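Local coordinates for superoxide dismutase [Ni] (Streptomyces coelicolor, PDB 1T6U) that catalyses the dismutation of superoxide to hydrogen peroxide and dioxygen at a nickel centre, working as a hollow homohexamer of four-helix-bundle subunits, at the interface of chains A and B and the interface of chains A and C. Sequence-based numbering; all coordinates share one arbitrary frame. Chains: chain A/B/C, Superoxide dismutase [Ni].

Contact 1: the interface of chains A and B. Residues chain A 27, 36, 39-40, 43; chain B 3-5.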
ATOM      1  N   LYS A  27     -24.784  -2.360   8.530  1.00 10.68           N
ATOM      2  CA  LYS A  27     -24.663  -1.211   9.422  1.00 11.78           C
ATOM      3  C   LYS A  27     -25.050   0.099   8.765  1.00 11.22           C
ATOM      4  O   LYS A  27     -25.542   1.010   9.412  1.00 12.70           O
ATOM      5  CB  LYS A  27     -23.209  -1.120   9.926  1.00 13.17           C
ATOM      6  CG  LYS A  27     -22.907  -2.278  10.878  1.00 18.69           C
ATOM      7  CD  LYS A  27     -21.531  -2.303  11.429  1.00 24.54           C
ATOM      8  CE  LYS A  27     -21.336  -3.304  12.545  1.00 23.83           C
ATOM      9  NZ  LYS A  27     -22.338  -3.314  13.635  1.00 34.47           N
ATOM     10  N   PHE A  36     -20.667   8.827   9.136  1.00  9.43           N
ATOM     11  CA  PHE A  36     -20.667   7.364   9.236  1.00  9.17           C
ATOM     12  C   PHE A  36     -20.818   6.714   7.873  1.00  8.60           C
ATOM     13  O   PHE A  36     -20.113   5.766   7.498  1.00  8.83           O
ATOM     14  CB  PHE A  36     -21.759   6.909  10.203  1.00 11.34           C
ATOM     15  CG  PHE A  36     -21.725   5.380  10.331  1.00 11.90           C
ATOM     16  CD1 PHE A  36     -22.629   4.598   9.652  1.00 13.89           C
ATOM     17  CD2 PHE A  36     -20.757   4.785  11.108  1.00 13.16           C
ATOM     18  CE1 PHE A  36     -22.577   3.216   9.748  1.00 14.89           C
ATOM     19  CE2 PHE A  36     -20.692   3.422  11.244  1.00 13.88           C
ATOM     20  CZ  PHE A  36     -21.604   2.646  10.548  1.00 15.12           C
ATOM     21  N   ARG A  39     -17.583   6.985   5.926  1.00  7.77           N
ATOM     22  CA  ARG A  39     -16.593   6.029   6.441  1.00  7.82           C
ATOM     23  C   ARG A  39     -16.935   4.613   6.013  1.00  8.34           C
ATOM     24  O   ARG A  39     -16.031   3.857   5.598  1.00  7.90           O
ATOM     25  CB  ARG A  39     -16.450   6.149   7.963  1.00  6.66           C
ATOM     26  CG  ARG A  39     -15.890   7.465   8.443  1.00  7.16           C
ATOM     27  CD  ARG A  39     -15.769   7.563   9.983  1.00  8.44           C
ATOM     28  NE  ARG A  39     -14.876   6.479  10.343  1.00  8.12           N
ATOM     29  CZ  ARG A  39     -15.120   5.383  11.027  1.00  8.92           C
ATOM     30  NH1 ARG A  39     -16.317   5.218  11.567  1.00  9.50           N
ATOM     31  NH2 ARG A  39     -14.185   4.463  11.189  1.00  9.19           N
ATOM     32  N   ALA A  40     -18.199   4.226   6.115  1.00  7.49           N
ATOM     33  CA  ALA A  40     -18.618   2.885   5.736  1.00  7.20           C
ATOM     34  C   ALA A  40     -18.323   2.652   4.258  1.00  7.48           C
ATOM     35  O   ALA A  40     -17.924   1.551   3.865  1.00  8.06           O
ATOM     36  CB  ALA A  40     -20.110   2.726   6.078  1.00  8.19           C
ATOM     37  N   ILE A  43     -14.555   2.147   3.716  1.00  8.07           N
ATOM     38  CA  ILE A  43     -14.080   0.845   4.195  1.00  7.77           C
ATOM     39  C   ILE A  43     -14.599  -0.293   3.346  1.00  7.45           C
ATOM     40  O   ILE A  43     -13.864  -1.249   3.027  1.00  8.54           O
ATOM     41  CB  ILE A  43     -14.479   0.747   5.690  1.00  7.33           C
ATOM     42  CG1 ILE A  43     -13.574   1.686   6.510  1.00  8.31           C
ATOM     43  CG2 ILE A  43     -14.478  -0.652   6.218  1.00  9.75           C
ATOM     44  CD1 ILE A  43     -13.977   1.894   7.939  1.00  9.98           C
TER
ATOM     45  N   ASP B   3     -12.169  -1.201  11.517  1.00  8.94           N
ATOM     46  CA  ASP B   3     -12.242  -0.039  12.372  1.00  8.39           C
ATOM     47  C   ASP B   3     -13.473   0.783  12.061  1.00  8.62           C
ATOM     48  O   ASP B   3     -13.560   1.961  12.471  1.00  9.72           O
ATOM     49  CB  ASP B   3     -10.976   0.840  12.306  1.00  8.92           C
ATOM     50  CG  ASP B   3     -10.506   1.411  13.617  1.00  9.61           C
ATOM     51  OD1 ASP B   3     -11.197   1.260  14.668  1.00  9.81           O
ATOM     52  OD2 ASP B   3      -9.402   2.046  13.558  1.00  9.79           O
ATOM     53  N   LEU B   4     -14.485   0.242  11.404  1.00  8.82           N
ATOM     54  CA  LEU B   4     -15.678   1.023  11.178  1.00  8.99           C
ATOM     55  C   LEU B   4     -16.413   1.368  12.457  1.00  8.87           C
ATOM     56  O   LEU B   4     -16.724   2.583  12.660  1.00 10.21           O
ATOM     57  CB  LEU B   4     -16.635   0.331  10.199  1.00  9.60           C
ATOM     58  CG  LEU B   4     -17.957   1.066   9.925  1.00 11.43           C
ATOM     59  CD1 LEU B   4     -17.781   2.424   9.247  1.00 10.98           C
ATOM     60  CD2 LEU B   4     -18.887   0.220   9.074  1.00 10.74           C
ATOM     61  N   PRO B   5     -16.772   0.479  13.360  1.00 11.36           N
ATOM     62  CA  PRO B   5     -16.490  -0.951  13.358  1.00 10.43           C
ATOM     63  C   PRO B   5     -17.418  -1.780  12.479  1.00 10.45           C
ATOM     64  O   PRO B   5     -18.595  -1.478  12.367  1.00 12.76           O
ATOM     65  CB  PRO B   5     -16.712  -1.276  14.859  1.00 14.00           C
ATOM     66  CG  PRO B   5     -17.863  -0.386  15.202  1.00 16.24           C
ATOM     67  CD  PRO B   5     -17.502   0.918  14.571  1.00 13.50           C
TER
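B:Leu4 holds CG anti to its backbone N (chi1 178°), which directs the isobutyl group into the side of the long helix 34-62 of chain A. A:Phe36 likewise has CG anti to N (chi1 -178°), and its ring meets the leucine roughly at a right angle, A:Phe36 CE2 lying 3.7 Å from B:Leu4 CD1. B:Leu4 CD1 also sits on the helix backbone, 3.6 Å from A:Ala40 CA, where the small alanine side chain probably allows the close approach. From the other flank the A:Ile43 CD1 methyl closes on the leucine stem, 3.8 Å from B:Leu4 CA.

Above this apolar socket A:Arg39 leaves the helix straight to CD and then bends at chi3 (60°), bringing the edge of its guanidinium to the hook backbone that carries nickel ligands in this superoxide dismutase. Two successive carbonyls lie at its edge and in its plane. A:Arg39 NH1 donates to B:Leu4 O (2.9 Å) along a carbonyl lone pair, in a nearly straight bond; A:Arg39 NH2 donates to B:Asp3 O (2.9 Å), approaching above that carbonyl plane. The pair probably fixes the hook's course just before the cis peptide preceding B:Pro5, whose carbonyl O lies 3.2 Å from A:Lys27 CD.

Contact 2: the interface of chains A and C. Residues chain A 59-60, 63-65, 68, 75; chain C 59, 75-76, 78-79, 82-83.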
ATOM      1  N   TRP A  59      -7.447 -18.288  -8.081  1.00 10.69           N
ATOM      2  CA  TRP A  59      -7.689 -18.644  -9.483  1.00 11.18           C
ATOM      3  C   TRP A  59      -6.388 -18.766 -10.275  1.00 11.80           C
ATOM      4  O   TRP A  59      -6.152 -19.733 -11.025  1.00 11.89           O
ATOM      5  CB  TRP A  59      -8.592 -17.633 -10.160  1.00 11.01           C
ATOM      6  CG  TRP A  59      -8.913 -17.890 -11.589  1.00 10.39           C
ATOM      7  CD1 TRP A  59      -9.561 -19.008 -12.076  1.00 12.09           C
ATOM      8  CD2 TRP A  59      -8.620 -17.055 -12.707  1.00 10.86           C
ATOM      9  NE1 TRP A  59      -9.679 -18.886 -13.432  1.00 13.62           N
ATOM     10  CE2 TRP A  59      -9.111 -17.698 -13.853  1.00 13.03           C
ATOM     11  CE3 TRP A  59      -7.994 -15.812 -12.869  1.00 10.35           C
ATOM     12  CZ2 TRP A  59      -8.980 -17.133 -15.123  1.00 15.06           C
ATOM     13  CZ3 TRP A  59      -7.868 -15.257 -14.127  1.00 13.65           C
ATOM     14  CH2 TRP A  59      -8.370 -15.923 -15.264  1.00 12.93           C
ATOM     15  N   SER A  60      -5.524 -17.742 -10.103  1.00 11.11           N
ATOM     16  CA  SER A  60      -4.301 -17.754 -10.907  1.00 11.99           C
ATOM     17  C   SER A  60      -3.203 -18.616 -10.315  1.00 11.43           C
ATOM     18  O   SER A  60      -2.374 -19.205 -10.998  1.00 14.60           O
ATOM     19  CB  SER A  60      -3.716 -16.349 -11.098  1.00 13.94           C
ATOM     20  OG  SER A  60      -3.391 -15.742  -9.836  1.00 12.44           O
ATOM     21  N   PHE A  63      -5.237 -22.725  -8.371  1.00 11.39           N
ATOM     22  CA  PHE A  63      -5.869 -23.640  -9.338  1.00 11.84           C
ATOM     23  C   PHE A  63      -4.988 -23.822 -10.565  1.00 13.02           C
ATOM     24  O   PHE A  63      -4.325 -22.890 -11.031  1.00 13.80           O
ATOM     25  CB  PHE A  63      -7.264 -23.121  -9.695  1.00 11.65           C
ATOM     26  CG  PHE A  63      -8.306 -23.305  -8.582  1.00 12.20           C
ATOM     27  CD1 PHE A  63      -8.935 -22.224  -7.962  1.00 13.31           C
ATOM     28  CD2 PHE A  63      -8.657 -24.589  -8.168  1.00 13.04           C
ATOM     29  CE1 PHE A  63      -9.904 -22.363  -6.980  1.00 12.76           C
ATOM     30  CE2 PHE A  63      -9.615 -24.734  -7.207  1.00 11.89           C
ATOM     31  CZ  PHE A  63     -10.223 -23.647  -6.625  1.00 13.02           C
ATOM     32  N   LYS A  64      -4.992 -25.062 -11.051  1.00 17.46           N
ATOM     33  CA  LYS A  64      -4.123 -25.477 -12.145  1.00 19.03           C
ATOM     34  C   LYS A  64      -4.917 -26.220 -13.216  1.00 21.13           C
ATOM     35  O   LYS A  64      -6.075 -26.551 -13.047  1.00 19.99           O
ATOM     36  CB  LYS A  64      -3.031 -26.413 -11.710  1.00 22.97           C
ATOM     37  CG  LYS A  64      -2.280 -26.045 -10.469  1.00 26.24           C
ATOM     38  CD  LYS A  64      -1.001 -25.296 -10.719  1.00 36.26           C
ATOM     39  CE  LYS A  64      -0.500 -24.584  -9.463  1.00 41.57           C
ATOM     40  NZ  LYS A  64       0.973 -24.702  -9.282  1.00 57.11           N
ATOM     41  N   PRO A  65      -4.270 -26.455 -14.350  1.00 21.80           N
ATOM     42  CA  PRO A  65      -4.978 -27.058 -15.499  1.00 21.35           C
ATOM     43  C   PRO A  65      -5.888 -28.244 -15.235  1.00 21.77           C
ATOM     44  O   PRO A  65      -7.028 -28.387 -15.721  1.00 24.49           O
ATOM     45  CB  PRO A  65      -3.749 -27.441 -16.355  1.00 24.90           C
ATOM     46  CG  PRO A  65      -2.912 -26.188 -16.170  1.00 23.99           C
ATOM     47  CD  PRO A  65      -2.865 -26.137 -14.650  1.00 21.36           C
ATOM     48  N   PHE A  68      -9.151 -27.012 -13.950  1.00 17.25           N
ATOM     49  CA  PHE A  68      -9.967 -26.357 -14.969  1.00 17.36           C
ATOM     50  C   PHE A  68     -10.598 -27.391 -15.893  1.00 19.18           C
ATOM     51  O   PHE A  68     -11.693 -27.142 -16.391  1.00 27.54           O
ATOM     52  CB  PHE A  68      -9.183 -25.299 -15.759  1.00 17.00           C
ATOM     53  CG  PHE A  68      -8.681 -24.206 -14.835  1.00 14.11           C
ATOM     54  CD1 PHE A  68      -7.351 -23.897 -14.814  1.00 18.01           C
ATOM     55  CD2 PHE A  68      -9.526 -23.512 -13.989  1.00 15.86           C
ATOM     56  CE1 PHE A  68      -6.812 -22.919 -14.008  1.00 17.01           C
ATOM     57  CE2 PHE A  68      -8.980 -22.542 -13.157  1.00 14.61           C
ATOM     58  CZ  PHE A  68      -7.635 -22.267 -13.126  1.00 15.43           C
ATOM     59  N   HIS A  75     -13.589 -21.251 -14.314  1.00 15.56           N
ATOM     60  CA  HIS A  75     -13.197 -19.948 -14.845  1.00 13.71           C
ATOM     61  C   HIS A  75     -14.312 -18.920 -14.773  1.00 14.29           C
ATOM     62  O   HIS A  75     -14.099 -17.801 -14.306  1.00 13.08           O
ATOM     63  CB  HIS A  75     -12.744 -20.073 -16.314  1.00 14.67           C
ATOM     64  CG  HIS A  75     -11.414 -20.678 -16.541  1.00 11.22           C
ATOM     65  ND1 HIS A  75     -10.357 -20.537 -15.678  1.00 15.35           N
ATOM     66  CD2 HIS A  75     -10.943 -21.420 -17.563  1.00 14.21           C
ATOM     67  CE1 HIS A  75      -9.290 -21.187 -16.172  1.00 16.60           C
ATOM     68  NE2 HIS A  75      -9.638 -21.735 -17.323  1.00 16.18           N
TER
ATOM     69  N   TRP C  59      -9.780  -8.507 -17.020  1.00 10.99           N
ATOM     70  CA  TRP C  59     -10.588  -9.710 -17.104  1.00 12.02           C
ATOM     71  C   TRP C  59     -11.887  -9.632 -16.314  1.00 10.54           C
ATOM     72  O   TRP C  59     -12.919 -10.072 -16.811  1.00 14.10           O
ATOM     73  CB  TRP C  59      -9.778 -10.897 -16.565  1.00 11.82           C
ATOM     74  CG  TRP C  59     -10.434 -12.221 -16.647  1.00 10.40           C
ATOM     75  CD1 TRP C  59     -10.887 -12.885 -17.732  1.00 11.60           C
ATOM     76  CD2 TRP C  59     -10.700 -13.064 -15.522  1.00 10.64           C
ATOM     77  NE1 TRP C  59     -11.416 -14.073 -17.365  1.00 12.17           N
ATOM     78  CE2 TRP C  59     -11.323 -14.211 -16.010  1.00 11.84           C
ATOM     79  CE3 TRP C  59     -10.489 -12.949 -14.157  1.00 10.32           C
ATOM     80  CZ2 TRP C  59     -11.730 -15.258 -15.191  1.00 14.24           C
ATOM     81  CZ3 TRP C  59     -10.889 -13.973 -13.334  1.00 11.00           C
ATOM     82  CH2 TRP C  59     -11.503 -15.105 -13.854  1.00 11.53           C
ATOM     83  N   HIS C  75     -10.732 -16.752 -21.100  1.00 15.55           N
ATOM     84  CA  HIS C  75     -10.547 -17.045 -19.677  1.00 14.25           C
ATOM     85  C   HIS C  75      -9.205 -17.739 -19.472  1.00 15.04           C
ATOM     86  O   HIS C  75      -8.381 -17.371 -18.631  1.00 13.34           O
ATOM     87  CB  HIS C  75     -11.663 -17.928 -19.146  1.00 15.79           C
ATOM     88  CG  HIS C  75     -13.005 -17.331 -18.955  1.00 17.52           C
ATOM     89  ND1 HIS C  75     -13.181 -16.031 -18.521  1.00 14.78           N
ATOM     90  CD2 HIS C  75     -14.236 -17.904 -19.104  1.00 17.88           C
ATOM     91  CE1 HIS C  75     -14.491 -15.804 -18.425  1.00 15.35           C
ATOM     92  NE2 HIS C  75     -15.150 -16.917 -18.776  1.00 15.90           N
ATOM     93  N   GLN C  76      -9.020 -18.786 -20.293  1.00 13.39           N
ATOM     94  CA  GLN C  76      -7.766 -19.538 -20.135  1.00 13.87           C
ATOM     95  C   GLN C  76      -6.567 -18.688 -20.537  1.00 13.69           C
ATOM     96  O   GLN C  76      -5.504 -18.842 -19.929  1.00 14.63           O
ATOM     97  CB  GLN C  76      -7.802 -20.787 -21.007  1.00 16.24           C
ATOM     98  CG  GLN C  76      -6.586 -21.683 -20.824  1.00 16.66           C
ATOM     99  CD  GLN C  76      -6.564 -22.276 -19.434  1.00 15.04           C
ATOM    100  OE1 GLN C  76      -7.554 -22.868 -18.973  1.00 18.84           O
ATOM    101  NE2 GLN C  76      -5.426 -22.099 -18.767  1.00 17.65           N
ATOM    102  N   VAL C  78      -6.268 -15.433 -20.037  1.00 13.07           N
ATOM    103  CA  VAL C  78      -5.944 -14.584 -18.890  1.00 12.92           C
ATOM    104  C   VAL C  78      -5.275 -15.413 -17.812  1.00 12.61           C
ATOM    105  O   VAL C  78      -4.275 -14.978 -17.200  1.00 11.52           O
ATOM    106  CB  VAL C  78      -7.201 -13.828 -18.401  1.00 11.86           C
ATOM    107  CG1 VAL C  78      -6.911 -13.101 -17.074  1.00 12.97           C
ATOM    108  CG2 VAL C  78      -7.690 -12.879 -19.452  1.00 13.69           C
ATOM    109  N   ASN C  79      -5.715 -16.635 -17.539  1.00 12.36           N
ATOM    110  CA  ASN C  79      -5.108 -17.423 -16.480  1.00 11.78           C
ATOM    111  C   ASN C  79      -3.662 -17.741 -16.805  1.00 12.78           C
ATOM    112  O   ASN C  79      -2.728 -17.666 -16.001  1.00 11.39           O
ATOM    113  CB  ASN C  79      -5.923 -18.713 -16.300  1.00 12.37           C
ATOM    114  CG  ASN C  79      -5.555 -19.395 -15.001  1.00 10.95           C
ATOM    115  OD1 ASN C  79      -4.739 -20.300 -14.960  1.00 14.29           O
ATOM    116  ND2 ASN C  79      -6.189 -18.965 -13.930  1.00 11.86           N
ATOM    117  N   LEU C  82      -1.378 -14.710 -16.251  1.00 12.01           N
ATOM    118  CA  LEU C  82      -1.050 -14.519 -14.851  1.00 11.31           C
ATOM    119  C   LEU C  82      -0.005 -15.537 -14.420  1.00 10.99           C
ATOM    120  O   LEU C  82       0.932 -15.213 -13.694  1.00 11.74           O
ATOM    121  CB  LEU C  82      -2.353 -14.576 -14.027  1.00 10.31           C
ATOM    122  CG  LEU C  82      -3.315 -13.426 -14.254  1.00  9.90           C
ATOM    123  CD1 LEU C  82      -4.592 -13.652 -13.436  1.00 14.41           C
ATOM    124  CD2 LEU C  82      -2.747 -12.039 -13.929  1.00 10.03           C
ATOM    125  N   LYS C  83      -0.167 -16.798 -14.840  1.00 11.23           N
ATOM    126  CA  LYS C  83       0.820 -17.804 -14.513  1.00 10.98           C
ATOM    127  C   LYS C  83       2.132 -17.477 -15.190  1.00 11.63           C
ATOM    128  O   LYS C  83       3.166 -17.745 -14.567  1.00 11.82           O
ATOM    129  CB  LYS C  83       0.343 -19.195 -14.936  1.00 11.86           C
ATOM    130  CG  LYS C  83      -0.737 -19.775 -14.051  1.00 12.32           C
ATOM    131  CD  LYS C  83      -1.316 -21.077 -14.596  1.00 14.81           C
ATOM    132  CE  LYS C  83      -2.010 -21.905 -13.497  1.00 12.34           C
ATOM    133  NZ  LYS C  83      -3.141 -21.150 -12.846  1.00 15.33           N
TER
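Aromatic stacking centres this helix-to-helix interface of the nickel superoxide dismutase hexamer, where the four-helix bundles of two subunits meet across a two-fold axis. The six-membered rings of A:Trp59 and C:Trp59, reaching tip to tip from helices 34-62, lie face to face with centroids 3.6 Å apart and planes within 2° of parallel. Over the centre of the opposite face of A:Trp59 sits the amide nitrogen of C:Asn79, the amide plane turned 72° from the indole.

Hydrogen bonds hold these groups in register. C:Asn79 ND2 donates to A:Trp59 O (3.0 Å) from above the carbonyl plane, while its OD1 accepts from C:Lys83 NZ on a lone pair, fixing the amide's rotation. The indole A:Trp59 NE1 donates to A:His75 ND1 (2.9 Å) almost within both ring planes; the imidazole's other nitrogen, A:His75 NE2, then donates across to C:Gln76 OE1 (2.9 Å). The ammonium of C:Lys83, bent at chi4 (59°), also gives bonds to A:Ser60 O and A:Phe63 O (both 2.8 Å from NZ), one carbonyl in the last turn of helix 34-62 and one just beyond it.

Apolar packing lines the indole rim: C:Val78 CG1 touches A:Trp59 CH2 at 3.7 Å, and C:Leu82 CD1 lies 3.7 Å from A:Trp59 CZ3.

Contact 3: the interface of chains A and C. Residues chain A 45, 49, 52, 86, 89; chain C 3, 53, 60-61.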
ATOM      1  N   GLU A  45     -15.267  -0.217   0.324  1.00  7.32           N
ATOM      2  CA  GLU A  45     -14.511  -0.263  -0.933  1.00  7.73           C
ATOM      3  C   GLU A  45     -13.188  -0.983  -0.762  1.00  7.53           C
ATOM      4  O   GLU A  45     -12.777  -1.803  -1.601  1.00  8.18           O
ATOM      5  CB  GLU A  45     -14.305   1.166  -1.458  1.00  8.19           C
ATOM      6  CG  GLU A  45     -13.993   1.317  -2.933  1.00  8.47           C
ATOM      7  CD  GLU A  45     -15.200   1.169  -3.833  1.00  8.34           C
ATOM      8  OE1 GLU A  45     -16.345   1.142  -3.357  1.00  8.66           O
ATOM      9  OE2 GLU A  45     -15.008   1.087  -5.067  1.00 10.85           O
ATOM     10  N   GLU A  49     -12.131  -4.714  -2.337  1.00  7.28           N
ATOM     11  CA  GLU A  49     -10.931  -4.836  -3.158  1.00  8.16           C
ATOM     12  C   GLU A  49      -9.998  -5.941  -2.677  1.00  7.51           C
ATOM     13  O   GLU A  49      -9.471  -6.682  -3.495  1.00  8.93           O
ATOM     14  CB  GLU A  49     -10.185  -3.487  -3.175  1.00  8.98           C
ATOM     15  CG  GLU A  49      -8.914  -3.484  -4.025  1.00 10.08           C
ATOM     16  CD  GLU A  49      -9.151  -3.598  -5.513  1.00 12.52           C
ATOM     17  OE1 GLU A  49     -10.290  -3.703  -6.028  1.00 11.28           O
ATOM     18  OE2 GLU A  49      -8.096  -3.565  -6.212  1.00 17.55           O
ATOM     19  N   LYS A  52     -11.421  -9.224  -3.746  1.00  8.99           N
ATOM     20  CA  LYS A  52     -11.127  -9.486  -5.141  1.00  8.07           C
ATOM     21  C   LYS A  52      -9.711 -10.018  -5.336  1.00  9.25           C
ATOM     22  O   LYS A  52      -9.498 -10.982  -6.101  1.00  8.44           O
ATOM     23  CB  LYS A  52     -11.343  -8.225  -5.966  1.00  9.03           C
ATOM     24  CG  LYS A  52     -12.800  -7.826  -6.165  1.00 10.06           C
ATOM     25  CD  LYS A  52     -12.947  -6.572  -7.025  1.00  9.30           C
ATOM     26  CE  LYS A  52     -12.967  -6.869  -8.498  1.00 10.54           C
ATOM     27  NZ  LYS A  52     -12.828  -5.613  -9.306  1.00 11.83           N
ATOM     28  N   SER A  86     -17.546  -6.452  -7.319  1.00 11.11           N
ATOM     29  CA  SER A  86     -17.669  -5.128  -7.878  1.00 10.92           C
ATOM     30  C   SER A  86     -19.071  -4.584  -7.604  1.00 10.59           C
ATOM     31  O   SER A  86     -19.258  -3.408  -7.307  1.00 10.76           O
ATOM     32  CB  SER A  86     -17.405  -5.109  -9.364  1.00 12.23           C
ATOM     33  OG  SER A  86     -16.049  -5.334  -9.693  1.00 12.11           O
ATOM     34  N   LYS A  89     -19.298  -3.479  -3.996  1.00 10.41           N
ATOM     35  CA  LYS A  89     -18.700  -2.133  -3.888  1.00  9.75           C
ATOM     36  C   LYS A  89     -19.709  -1.055  -4.223  1.00 10.94           C
ATOM     37  O   LYS A  89     -19.789  -0.055  -3.502  1.00 10.94           O
ATOM     38  CB  LYS A  89     -17.479  -1.889  -4.809  1.00 12.36           C
ATOM     39  CG  LYS A  89     -16.208  -2.609  -4.393  1.00 11.57           C
ATOM     40  CD  LYS A  89     -15.118  -2.243  -5.408  1.00  8.53           C
ATOM     41  CE  LYS A  89     -13.765  -2.892  -5.099  1.00 10.94           C
ATOM     42  NZ  LYS A  89     -12.705  -2.454  -6.058  1.00 10.40           N
TER
ATOM     43  N   ASP C   3     -12.827   0.501 -10.792  1.00  9.76           N
ATOM     44  CA  ASP C   3     -14.034  -0.169 -10.336  1.00  9.89           C
ATOM     45  C   ASP C   3     -15.151   0.780  -9.943  1.00 10.60           C
ATOM     46  O   ASP C   3     -16.093   0.396  -9.274  1.00 11.20           O
ATOM     47  CB  ASP C   3     -13.686  -1.115  -9.162  1.00 10.69           C
ATOM     48  CG  ASP C   3     -14.351  -2.455  -9.239  1.00 11.04           C
ATOM     49  OD1 ASP C   3     -15.177  -2.718 -10.090  1.00 12.21           O
ATOM     50  OD2 ASP C   3     -14.024  -3.297  -8.366  1.00 12.03           O
ATOM     51  N   HIS C  53      -2.155  -7.544 -11.278  1.00  9.68           N
ATOM     52  CA  HIS C  53      -3.371  -6.784 -10.946  1.00  9.01           C
ATOM     53  C   HIS C  53      -3.997  -6.189 -12.184  1.00  9.13           C
ATOM     54  O   HIS C  53      -5.214  -6.277 -12.411  1.00  9.84           O
ATOM     55  CB  HIS C  53      -2.995  -5.695  -9.925  1.00  9.86           C
ATOM     56  CG  HIS C  53      -4.092  -4.716  -9.715  1.00 10.14           C
ATOM     57  ND1 HIS C  53      -5.188  -4.947  -8.924  1.00 15.59           N
ATOM     58  CD2 HIS C  53      -4.235  -3.461 -10.221  1.00 14.69           C
ATOM     59  CE1 HIS C  53      -5.986  -3.855  -8.946  1.00 15.52           C
ATOM     60  NE2 HIS C  53      -5.424  -2.960  -9.725  1.00 17.64           N
ATOM     61  N   SER C  60     -11.817  -9.081 -15.091  1.00 12.00           N
ATOM     62  CA  SER C  60     -12.987  -9.032 -14.227  1.00 13.00           C
ATOM     63  C   SER C  60     -13.852  -7.809 -14.489  1.00 11.35           C
ATOM     64  O   SER C  60     -15.078  -7.858 -14.366  1.00 14.37           O
ATOM     65  CB  SER C  60     -12.636  -9.003 -12.741  1.00 12.90           C
ATOM     66  OG  SER C  60     -11.770  -7.914 -12.418  1.00 12.41           O
ATOM     67  N   ASP C  61     -13.185  -6.696 -14.779  1.00 12.24           N
ATOM     68  CA  ASP C  61     -13.949  -5.471 -14.835  1.00 12.99           C
ATOM     69  C   ASP C  61     -14.264  -5.000 -16.244  1.00 14.68           C
ATOM     70  O   ASP C  61     -15.350  -4.447 -16.465  1.00 21.25           O
ATOM     71  CB  ASP C  61     -13.175  -4.415 -14.058  1.00 12.64           C
ATOM     72  CG  ASP C  61     -12.983  -4.675 -12.578  1.00 11.03           C
ATOM     73  OD1 ASP C  61     -13.306  -5.758 -12.063  1.00 11.90           O
ATOM     74  OD2 ASP C  61     -12.458  -3.704 -11.941  1.00 16.35           O
TER
HETATM   75  O   HOH W   1     -16.193  -6.688 -12.004  1.00 19.17           O
HETATM   76  O   HOH W   2     -18.455  -1.014  -9.302  1.00 27.52           O
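The carboxylate of C:Asp3 is met both above its plane and from its two ends: A:Lys52 NZ stands above the plane at OD2, A:Lys89 NZ takes the anti lone pair of OD2, and A:Ser86 OG the syn lone pair of OD1. C:Asp3 belongs to the N-terminal nickel hook of this superoxide dismutase family, between the ligands C:Cys2 and C:Cys6, so the site docks the hook on a neighbouring subunit. C:Asp3 OD2 lies 2.8 Å from A:Lys52 NZ and equally 2.8 Å from A:Lys89 NZ, two salt bridges on one oxygen, while C:Asp3 OD1 is 2.8 Å from A:Ser86 OG.

The A:Lys52 chain, bent at chi3 (86°), meets C:Asp3 tip to tip; A:Lys52 NZ also lies 2.8 Å from C:Asp61 OD1, on the syn lone pair of that oxygen. C:Ser60 OG donates to C:Asp61 OD1 from above the carboxylate plane. A:Lys89, extended beyond CG, crosses C:Asp3 and is held by A:Glu49 OE1, 2.7 Å from A:Lys89 NZ. The two ammonium groups would be expected to favour an ionised C:Asp3. An alanine here would remove both salt bridges and the serine bond, and would probably loosen the hook. Water 1 links A:Ser86 OG (2.7 Å) to C:Ser60 O and C:Asp61 OD1.

The centres of the C-alpha atoms of contacts 1 and 2 are about 34 Å apart; on the same measure contact 3 lies between them, about 19 Å from contact 1 and 17 Å from contact 2. Helix 34-62 of chain A contributes to each, so one long helix connects both neighbours; helix 74-89 takes part in contacts 2 and 3. Contacts 2 and 3 belong to the same A–C interface, with A:Ser60 in contact 2 and C:Ser60 in contact 3. The nickel hook recurs, B:Asp3 using its backbone in contact 1 and C:Asp3 its carboxylate in contact 3, which probably ties metal-site order to hexamer assembly.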